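Local coordinates for phage tail sheath protein (Desulfitobacterium hafniense, PDB 3HXL) that probably assembles into the contractile sheath around the tail tube of a myovirus-like phage, at residues R73-A78 against K83-Y88. Residues are numbered along the deposited sequence; the frame is centred on the assembly and turned at random.
Sequences RLINEA and KTLLLY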
loop_
_atom_site.group_PDB
_atom_site.type_symbol
_atom_site.label_atom_id
_atom_site.label_comp_id
_atom_site.label_asym_id
_atom_site.label_seq_id
_atom_site.Cartn_x
_atom_site.Cartn_y
_atom_site.Cartn_z
ATOM N N ARG A 73 10.904 -0.830 -9.329
ATOM C CA ARG A 73 10.831 0.601 -9.070
ATOM C C ARG A 73 9.627 1.059 -8.231
ATOM O O ARG A 73 9.799 1.784 -7.249
ATOM C CB ARG A 73 10.852 1.366 -10.400
ATOM C CG ARG A 73 10.470 2.832 -10.264
ATOM C CD ARG A 73 11.467 3.580 -9.388
ATOM N NE ARG A 73 12.740 3.773 -10.074
ATOM C CZ ARG A 73 13.823 4.298 -9.511
ATOM N NH1 ARG A 73 13.796 4.684 -8.240
ATOM N NH2 ARG A 73 14.930 4.438 -10.221
ATOM N N LEU A 74 8.413 0.644 -8.598
ATOM C CA LEU A 74 7.224 1.074 -7.857
ATOM C C LEU A 74 7.203 0.605 -6.410
ATOM O O LEU A 74 6.696 1.304 -5.525
ATOM C CB LEU A 74 5.948 0.604 -8.567
ATOM C CG LEU A 74 5.806 1.067 -10.023
ATOM C CD1 LEU A 74 4.457 0.608 -10.587
ATOM C CD2 LEU A 74 5.922 2.573 -10.090
ATOM N N ILE A 75 7.746 -0.582 -6.164
ATOM C CA ILE A 75 7.795 -1.115 -4.814
ATOM C C ILE A 75 8.761 -0.242 -4.007
ATOM O O ILE A 75 8.492 0.118 -2.863
ATOM C CB ILE A 75 8.260 -2.588 -4.839
ATOM C CG1 ILE A 75 7.174 -3.440 -5.509
ATOM C CG2 ILE A 75 8.532 -3.092 -3.422
ATOM C CD1 ILE A 75 7.560 -4.878 -5.739
ATOM N N ASN A 76 9.878 0.109 -4.633
ATOM C CA ASN A 76 10.886 0.950 -4.001
ATOM C C ASN A 76 10.264 2.305 -3.639
ATOM O O ASN A 76 10.395 2.771 -2.509
ATOM C CB ASN A 76 12.080 1.122 -4.956
ATOM C CG ASN A 76 13.180 2.006 -4.379
ATOM O OD1 ASN A 76 13.294 3.189 -4.722
ATOM N ND2 ASN A 76 13.983 1.439 -3.497
ATOM N N GLU A 77 9.560 2.919 -4.585
ATOM C CA GLU A 77 8.942 4.220 -4.344
ATOM C C GLU A 77 7.871 4.212 -3.254
ATOM O O GLU A 77 7.823 5.116 -2.424
ATOM C CB GLU A 77 8.354 4.773 -5.648
ATOM C CG GLU A 77 9.394 4.939 -6.752
ATOM C CD GLU A 77 10.593 5.766 -6.299
ATOM O OE1 GLU A 77 10.434 6.987 -6.086
ATOM O OE2 GLU A 77 11.692 5.189 -6.147
ATOM N N ALA A 78 7.013 3.196 -3.256
ATOM C CA ALA A 78 5.955 3.099 -2.261
ATOM C C ALA A 78 6.529 2.976 -0.856
ATOM O O ALA A 78 5.956 3.484 0.104
ATOM C CB ALA A 78 5.066 1.895 -2.550
ATOM N N LYS A 83 5.503 2.134 5.777
ATOM C CA LYS A 83 6.217 1.177 6.601
ATOM C C LYS A 83 5.912 -0.245 6.149
ATOM O O LYS A 83 6.730 -1.147 6.314
ATOM C CB LYS A 83 5.830 1.374 8.065
ATOM C CG LYS A 83 6.061 2.798 8.551
ATOM C CD LYS A 83 7.522 3.206 8.394
ATOM C CE LYS A 83 7.742 4.674 8.732
ATOM N NZ LYS A 83 7.010 5.576 7.806
ATOM N N THR A 84 4.733 -0.442 5.569
ATOM C CA THR A 84 4.345 -1.760 5.095
ATOM C C THR A 84 3.621 -1.679 3.754
ATOM O O THR A 84 2.767 -0.815 3.542
ATOM C CB THR A 84 3.420 -2.471 6.106
ATOM O OG1 THR A 84 4.067 -2.536 7.382
ATOM C CG2 THR A 84 3.106 -3.880 5.638
ATOM N N LEU A 85 3.980 -2.584 2.849
ATOM C CA LEU A 85 3.358 -2.641 1.539
ATOM C C LEU A 85 2.646 -3.970 1.357
ATOM O O LEU A 85 3.222 -5.032 1.596
ATOM C CB LEU A 85 4.404 -2.492 0.428
ATOM C CG LEU A 85 3.916 -2.797 -1.002
ATOM C CD1 LEU A 85 2.885 -1.755 -1.413
ATOM C CD2 LEU A 85 5.089 -2.789 -1.980
ATOM N N LEU A 86 1.383 -3.901 0.956
ATOM C CA LEU A 86 0.613 -5.098 0.682
ATOM C C LEU A 86 0.606 -5.132 -0.846
ATOM O O LEU A 86 -0.097 -4.357 -1.502
ATOM C CB LEU A 86 -0.805 -4.978 1.256
ATOM C CG LEU A 86 -0.871 -4.775 2.772
ATOM C CD1 LEU A 86 -2.331 -4.697 3.214
ATOM C CD2 LEU A 86 -0.159 -5.909 3.499
ATOM N N LEU A 87 1.434 -6.017 -1.393
ATOM C CA LEU A 87 1.605 -6.174 -2.830
ATOM C C LEU A 87 0.817 -7.337 -3.402
ATOM O O LEU A 87 0.792 -8.426 -2.831
ATOM C CB LEU A 87 3.093 -6.374 -3.141
ATOM C CG LEU A 87 3.503 -6.672 -4.587
ATOM C CD1 LEU A 87 3.193 -5.481 -5.483
ATOM C CD2 LEU A 87 4.998 -6.991 -4.617
ATOM N N TYR A 88 0.188 -7.103 -4.547
ATOM C CA TYR A 88 -0.606 -8.137 -5.195
ATOM C C TYR A 88 -0.176 -8.258 -6.654
ATOM O O TYR A 88 -0.286 -7.300 -7.414
ATOM C CB TYR A 88 -2.080 -7.755 -5.115
ATOM C CG TYR A 88 -3.044 -8.838 -5.539
ATOM C CD1 TYR A 88 -3.497 -9.791 -4.627
ATOM C CD2 TYR A 88 -3.531 -8.887 -6.843
ATOM C CE1 TYR A 88 -4.426 -10.763 -5.003
ATOM C CE2 TYR A 88 -4.455 -9.853 -7.233
ATOM C CZ TYR A 88 -4.899 -10.783 -6.308
ATOM O OH TYR A 88 -5.832 -11.719 -6.680
#
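CG1 of I75 lies beside its backbone N (chi1 -68°) and the extended chain carries CD1 outward, while CG2 is anti to that N, a fork whose two ends meet different leucines of the strand. L85 and L87 share one conformation, both with CG anti to the backbone N, and the CA-CB bonds of both point toward the helix. The CG2 branch of I75 lies 3.7 Å from CD2 of L85, while its CD1 touches CD2 of L87 at 3.5 Å; in both pairs the side chains cross at roughly a right angle. One turn on, the methyl of A78 points at the strand and stays 4.4 Å from CD1 of L85, a looser touch. Helix 73-78 leads through a four-residue link into strand 84-89, an inner strand of a mixed sheet, and packs against that sheet; the axes of the two short segments approach to 9.6 Å and run roughly antiparallel (147°). Strand 84-89 pairs in parallel with strand 35-40 and antiparallel with strand 51-54, and V36, M38, L40, I53 and L63 extend the apolar layer around the contact. R73 and E77 lie off this interface: NH1 of R73 forms a salt bridge with OE2 of E77 at 3.0 Å, in the guanidinium plane but well above that of the carboxylate. The other oxygen, OE1 of E77, is held by K80 and the hydroxyl of Y288.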